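Local coordinates for amorpha-4,11-diene synthase (Artemisia annua, PDB 4GAX), which probably cyclises farnesyl diphosphate to a sesquiterpene, the crystallised form being an engineered mutant of an alpha-bisabolol synthase, at residues A275-A289 against L305-I318. Numbering follows the deposited sequence.
Sequences APYSRDRIVECYFWA and LAKVIALVTLIDDI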
loop_
_atom_site.group_PDB
_atom_site.type_symbol
_atom_site.label_atom_id
_atom_site.label_comp_id
_atom_site.label_asym_id
_atom_site.label_seq_id
_atom_site.Cartn_x
_atom_site.Cartn_y
_atom_site.Cartn_z
ATOM N N ALA A 275 3.583 -29.045 0.869
ATOM C CA ALA A 275 4.179 -28.262 -0.216
ATOM C C ALA A 275 5.646 -27.956 0.080
ATOM O O ALA A 275 6.014 -26.797 0.263
ATOM C CB ALA A 275 3.406 -26.975 -0.428
ATOM N N PRO A 276 6.495 -28.993 0.114
ATOM C CA PRO A 276 7.874 -28.782 0.576
ATOM C C PRO A 276 8.711 -27.970 -0.415
ATOM O O PRO A 276 9.795 -27.477 -0.080
ATOM C CB PRO A 276 8.413 -30.206 0.716
ATOM C CG PRO A 276 7.640 -30.983 -0.301
ATOM C CD PRO A 276 6.264 -30.377 -0.341
ATOM N N TYR A 277 8.202 -27.836 -1.632
ATOM C CA TYR A 277 8.837 -27.000 -2.636
ATOM C C TYR A 277 8.679 -25.506 -2.318
ATOM O O TYR A 277 9.455 -24.680 -2.800
ATOM C CB TYR A 277 8.240 -27.302 -4.013
ATOM C CG TYR A 277 6.737 -27.189 -4.044
ATOM C CD1 TYR A 277 6.126 -25.962 -4.253
ATOM C CD2 TYR A 277 5.929 -28.303 -3.850
ATOM C CE1 TYR A 277 4.767 -25.843 -4.271
ATOM C CE2 TYR A 277 4.551 -28.192 -3.873
ATOM C CZ TYR A 277 3.983 -26.956 -4.082
ATOM O OH TYR A 277 2.622 -26.815 -4.105
ATOM N N SER A 278 7.678 -25.158 -1.511
ATOM C CA SER A 278 7.369 -23.743 -1.275
ATOM C C SER A 278 7.807 -23.201 0.091
ATOM O O SER A 278 8.513 -23.878 0.845
ATOM C CB SER A 278 5.881 -23.466 -1.515
ATOM O OG SER A 278 5.086 -24.331 -0.725
ATOM N N ARG A 279 7.343 -21.992 0.404
ATOM C CA ARG A 279 7.811 -21.230 1.557
ATOM C C ARG A 279 6.808 -21.208 2.705
ATOM O O ARG A 279 5.599 -21.300 2.491
ATOM C CB ARG A 279 8.072 -19.784 1.128
ATOM C CG ARG A 279 8.830 -19.653 -0.178
ATOM C CD ARG A 279 8.651 -18.279 -0.811
ATOM N NE ARG A 279 9.367 -18.208 -2.081
ATOM C CZ ARG A 279 9.336 -17.174 -2.913
ATOM N NH1 ARG A 279 8.614 -16.099 -2.617
ATOM N NH2 ARG A 279 10.027 -17.217 -4.045
ATOM N N ASP A 280 7.322 -21.057 3.922
ATOM C CA ASP A 280 6.488 -20.879 5.111
ATOM C C ASP A 280 6.479 -19.381 5.459
ATOM O O ASP A 280 7.321 -18.911 6.244
ATOM C CB ASP A 280 7.055 -21.705 6.270
ATOM C CG ASP A 280 6.154 -21.703 7.498
ATOM O OD1 ASP A 280 4.974 -21.304 7.381
ATOM O OD2 ASP A 280 6.628 -22.114 8.586
ATOM N N ARG A 281 5.536 -18.638 4.875
ATOM C CA ARG A 281 5.548 -17.171 4.942
ATOM C C ARG A 281 4.209 -16.528 5.279
ATOM O O ARG A 281 3.865 -15.469 4.717
ATOM C CB ARG A 281 6.039 -16.584 3.611
ATOM C CG ARG A 281 7.492 -16.940 3.268
ATOM C CD ARG A 281 8.456 -16.334 4.280
ATOM N NE ARG A 281 9.375 -17.328 4.836
ATOM C CZ ARG A 281 10.544 -17.652 4.297
ATOM N NH1 ARG A 281 10.946 -17.066 3.180
ATOM N NH2 ARG A 281 11.314 -18.562 4.874
ATOM N N ILE A 282 3.457 -17.116 6.204
ATOM C CA ILE A 282 2.127 -16.556 6.475
ATOM C C ILE A 282 2.192 -15.124 7.038
ATOM O O ILE A 282 1.341 -14.288 6.726
ATOM C CB ILE A 282 1.254 -17.485 7.348
ATOM C CG1 ILE A 282 -0.225 -17.139 7.170
ATOM C CG2 ILE A 282 1.653 -17.408 8.812
ATOM C CD1 ILE A 282 -0.710 -17.200 5.704
ATOM N N VAL A 283 3.223 -14.826 7.830
ATOM C CA VAL A 283 3.345 -13.496 8.431
ATOM C C VAL A 283 3.546 -12.474 7.323
ATOM O O VAL A 283 2.933 -11.400 7.314
ATOM C CB VAL A 283 4.521 -13.414 9.433
ATOM C CG1 VAL A 283 4.689 -11.970 9.943
ATOM C CG2 VAL A 283 4.292 -14.370 10.599
ATOM N N GLU A 284 4.386 -12.848 6.369
ATOM C CA GLU A 284 4.656 -12.035 5.190
ATOM C C GLU A 284 3.420 -11.801 4.311
ATOM O O GLU A 284 3.214 -10.701 3.794
ATOM C CB GLU A 284 5.801 -12.663 4.388
ATOM C CG GLU A 284 7.175 -12.565 5.091
ATOM C CD GLU A 284 7.350 -13.503 6.305
ATOM O OE1 GLU A 284 6.567 -14.469 6.472
ATOM O OE2 GLU A 284 8.286 -13.269 7.105
ATOM N N CYS A 285 2.584 -12.818 4.145
ATOM C CA CYS A 285 1.372 -12.640 3.337
ATOM C C CYS A 285 0.420 -11.697 4.060
ATOM O O CYS A 285 -0.213 -10.838 3.445
ATOM C CB CYS A 285 0.683 -13.979 3.082
ATOM S SG CYS A 285 1.690 -15.151 2.116
ATOM N N TYR A 286 0.316 -11.863 5.372
ATOM C CA TYR A 286 -0.546 -10.985 6.167
ATOM C C TYR A 286 -0.085 -9.518 6.113
ATOM O O TYR A 286 -0.905 -8.611 5.987
ATOM C CB TYR A 286 -0.614 -11.459 7.628
ATOM C CG TYR A 286 -1.452 -10.520 8.452
ATOM C CD1 TYR A 286 -0.897 -9.753 9.467
ATOM C CD2 TYR A 286 -2.799 -10.370 8.181
ATOM C CE1 TYR A 286 -1.690 -8.851 10.206
ATOM C CE2 TYR A 286 -3.594 -9.484 8.900
ATOM C CZ TYR A 286 -3.031 -8.726 9.913
ATOM O OH TYR A 286 -3.828 -7.841 10.616
ATOM N N PHE A 287 1.229 -9.295 6.195
ATOM C CA PHE A 287 1.771 -7.934 6.210
ATOM C C PHE A 287 1.428 -7.231 4.909
ATOM O O PHE A 287 1.076 -6.054 4.892
ATOM C CB PHE A 287 3.295 -7.944 6.446
ATOM C CG PHE A 287 3.864 -6.589 6.790
ATOM C CD1 PHE A 287 3.585 -5.998 8.018
ATOM C CD2 PHE A 287 4.673 -5.908 5.889
ATOM C CE1 PHE A 287 4.096 -4.734 8.340
ATOM C CE2 PHE A 287 5.195 -4.650 6.207
ATOM C CZ PHE A 287 4.902 -4.062 7.429
ATOM N N TRP A 288 1.503 -7.972 3.816
ATOM C CA TRP A 288 1.105 -7.451 2.517
ATOM C C TRP A 288 -0.399 -7.129 2.499
ATOM O O TRP A 288 -0.818 -6.046 2.033
ATOM C CB TRP A 288 1.476 -8.497 1.471
ATOM C CG TRP A 288 1.452 -8.074 0.054
ATOM C CD1 TRP A 288 0.783 -7.017 -0.490
ATOM C CD2 TRP A 288 2.132 -8.721 -1.023
ATOM N NE1 TRP A 288 1.007 -6.971 -1.849
ATOM C CE2 TRP A 288 1.834 -8.008 -2.198
ATOM C CE3 TRP A 288 2.963 -9.841 -1.110
ATOM C CZ2 TRP A 288 2.349 -8.369 -3.449
ATOM C CZ3 TRP A 288 3.480 -10.202 -2.362
ATOM C CH2 TRP A 288 3.162 -9.468 -3.510
ATOM N N ALA A 289 -1.218 -8.051 3.011
ATOM C CA ALA A 289 -2.663 -7.801 3.066
ATOM C C ALA A 289 -2.944 -6.588 3.957
ATOM O O ALA A 289 -3.836 -5.761 3.671
ATOM C CB ALA A 289 -3.402 -9.021 3.594
ATOM N N LEU A 305 -7.625 -11.733 1.816
ATOM C CA LEU A 305 -6.553 -11.313 0.931
ATOM C C LEU A 305 -5.261 -12.011 1.318
ATOM O O LEU A 305 -4.508 -12.472 0.455
ATOM C CB LEU A 305 -6.393 -9.791 0.969
ATOM C CG LEU A 305 -5.226 -9.156 0.188
ATOM C CD1 LEU A 305 -5.307 -9.457 -1.302
ATOM C CD2 LEU A 305 -5.241 -7.611 0.413
ATOM N N ALA A 306 -5.018 -12.128 2.616
ATOM C CA ALA A 306 -3.827 -12.821 3.082
ATOM C C ALA A 306 -3.833 -14.275 2.607
ATOM O O ALA A 306 -2.803 -14.788 2.161
ATOM C CB ALA A 306 -3.739 -12.755 4.612
ATOM N N LYS A 307 -4.984 -14.941 2.706
ATOM C CA LYS A 307 -5.098 -16.319 2.214
ATOM C C LYS A 307 -4.816 -16.411 0.722
ATOM O O LYS A 307 -4.105 -17.310 0.274
ATOM C CB LYS A 307 -6.483 -16.884 2.520
ATOM C CG LYS A 307 -6.745 -17.011 4.028
ATOM C CD LYS A 307 -8.186 -17.467 4.303
ATOM C CE LYS A 307 -8.419 -17.698 5.807
ATOM N NZ LYS A 307 -9.827 -18.168 6.070
ATOM N N VAL A 308 -5.375 -15.486 -0.052
ATOM C CA VAL A 308 -5.160 -15.497 -1.492
ATOM C C VAL A 308 -3.687 -15.260 -1.815
ATOM O O VAL A 308 -3.125 -15.918 -2.695
ATOM C CB VAL A 308 -6.061 -14.462 -2.213
ATOM C CG1 VAL A 308 -5.695 -14.350 -3.672
ATOM C CG2 VAL A 308 -7.532 -14.866 -2.076
ATOM N N ILE A 309 -3.047 -14.347 -1.088
ATOM C CA ILE A 309 -1.606 -14.133 -1.281
ATOM C C ILE A 309 -0.790 -15.392 -0.936
ATOM O O ILE A 309 0.185 -15.735 -1.633
ATOM C CB ILE A 309 -1.110 -12.882 -0.508
ATOM C CG1 ILE A 309 -1.773 -11.637 -1.095
ATOM C CG2 ILE A 309 0.415 -12.760 -0.573
ATOM C CD1 ILE A 309 -1.603 -10.360 -0.252
ATOM N N ALA A 310 -1.196 -16.108 0.113
ATOM C CA ALA A 310 -0.539 -17.373 0.437
ATOM C C ALA A 310 -0.738 -18.376 -0.695
ATOM O O ALA A 310 0.170 -19.143 -1.017
ATOM C CB ALA A 310 -1.064 -17.937 1.749
ATOM N N LEU A 311 -1.916 -18.358 -1.320
ATOM C CA LEU A 311 -2.203 -19.297 -2.423
ATOM C C LEU A 311 -1.415 -18.963 -3.689
ATOM O O LEU A 311 -0.954 -19.860 -4.407
ATOM C CB LEU A 311 -3.694 -19.305 -2.740
ATOM C CG LEU A 311 -4.605 -20.046 -1.764
ATOM C CD1 LEU A 311 -6.053 -19.756 -2.174
ATOM C CD2 LEU A 311 -4.308 -21.552 -1.832
ATOM N N VAL A 312 -1.273 -17.666 -3.950
ATOM C CA VAL A 312 -0.486 -17.157 -5.066
ATOM C C VAL A 312 0.977 -17.552 -4.906
ATOM O O VAL A 312 1.632 -17.986 -5.854
ATOM C CB VAL A 312 -0.581 -15.611 -5.125
ATOM C CG1 VAL A 312 0.498 -15.039 -6.028
ATOM C CG2 VAL A 312 -1.957 -15.195 -5.583
ATOM N N THR A 313 1.482 -17.384 -3.694
ATOM C CA THR A 313 2.848 -17.753 -3.372
ATOM C C THR A 313 3.084 -19.235 -3.666
ATOM O O THR A 313 4.089 -19.595 -4.290
ATOM C CB THR A 313 3.160 -17.430 -1.895
ATOM O OG1 THR A 313 2.949 -16.027 -1.658
ATOM C CG2 THR A 313 4.589 -17.787 -1.554
ATOM N N LEU A 314 2.154 -20.091 -3.241
ATOM C CA LEU A 314 2.265 -21.527 -3.501
ATOM C C LEU A 314 2.260 -21.797 -4.985
ATOM O O LEU A 314 3.150 -22.490 -5.501
ATOM C CB LEU A 314 1.100 -22.292 -2.868
ATOM C CG LEU A 314 1.169 -22.482 -1.356
ATOM C CD1 LEU A 314 -0.223 -22.692 -0.772
ATOM C CD2 LEU A 314 2.040 -23.667 -1.054
ATOM N N ILE A 315 1.251 -21.254 -5.671
ATOM C CA ILE A 315 1.060 -21.523 -7.097
ATOM C C ILE A 315 2.252 -21.020 -7.922
ATOM O O ILE A 315 2.710 -21.713 -8.836
ATOM C CB ILE A 315 -0.269 -20.934 -7.626
ATOM C CG1 ILE A 315 -1.457 -21.661 -6.994
ATOM C CG2 ILE A 315 -0.368 -21.092 -9.128
ATOM C CD1 ILE A 315 -2.797 -21.031 -7.340
ATOM N N ASP A 316 2.761 -19.834 -7.587
ATOM C CA ASP A 316 3.957 -19.313 -8.252
ATOM C C ASP A 316 5.149 -20.245 -8.073
ATOM O O ASP A 316 5.937 -20.449 -8.995
ATOM C CB ASP A 316 4.318 -17.924 -7.728
ATOM C CG ASP A 316 3.833 -16.816 -8.637
ATOM O OD1 ASP A 316 3.732 -17.049 -9.861
ATOM O OD2 ASP A 316 3.552 -15.712 -8.128
ATOM N N ASP A 317 5.271 -20.815 -6.880
ATOM C CA ASP A 317 6.378 -21.707 -6.572
ATOM C C ASP A 317 6.268 -23.056 -7.284
ATOM O O ASP A 317 7.240 -23.808 -7.338
ATOM C CB ASP A 317 6.524 -21.891 -5.058
ATOM C CG ASP A 317 7.061 -20.644 -4.365
ATOM O OD1 ASP A 317 7.478 -19.697 -5.073
ATOM O OD2 ASP A 317 7.079 -20.619 -3.112
ATOM N N ILE A 318 5.087 -23.365 -7.818
ATOM C CA ILE A 318 4.917 -24.559 -8.646
ATOM C C ILE A 318 5.250 -24.228 -10.099
ATOM O O ILE A 318 5.869 -25.014 -10.810
ATOM C CB ILE A 318 3.473 -25.106 -8.611
ATOM C CG1 ILE A 318 3.082 -25.542 -7.200
ATOM C CG2 ILE A 318 3.332 -26.288 -9.547
ATOM C CD1 ILE A 318 1.625 -25.976 -7.078
#
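With SG anti to its own carbonyl carbon (chi1 -63°), Cys285 drops its thiol between Ala306, Ile309, Ala310 and Thr313, as a knob into a hole. SG lies 3.6 Å from Ala310 CA, close to bare backbone because alanine adds only a methyl there, while Ile309 CG2 closes another side. Thr313 OG1 turns back to Ile309 O at 2.8 Å, so its hydroxyl is engaged within its own helix. Ile309 also sends CD1 over one face of Trp288, 4.1 Å from the centroid of the five-membered ring, a CH-pi contact. Small residues let segments 282-289 and 305-318, crossing at 128°, approach to an axis distance of 8.1 Å. Ala289 CB meets Ala306 CB at 3.9 Å.

Ahead of helix 282-289, residues 275-281 lie along helix 305-318. A turn ties Ser278 N and OG to Ala275 O, and OG rests 3.1 Å from Leu314 CD2. Alongside, the Tyr277 hydroxyl is buried against Ile318 without a polar partner, OH lying 3.2 Å from Ile318 CD1. Arg279 is extended from CG to NE though poorly ordered; Asp317 OD1 lies over one face of its guanidinium, the two planes 56° apart. Arg279 NE is 3.5 Å from Asp317 OD2, yet no N-H points at that oxygen.

Asp316 and Asp317 begin the aspartate-rich DDxxD motif that binds magnesium in class I terpene synthases, and Arg279 and Arg281 form the RxR motif thought to help hold diphosphate. Apolar contacts dominate, and the polar link between the two motifs is one of charge, without a directed hydrogen bond.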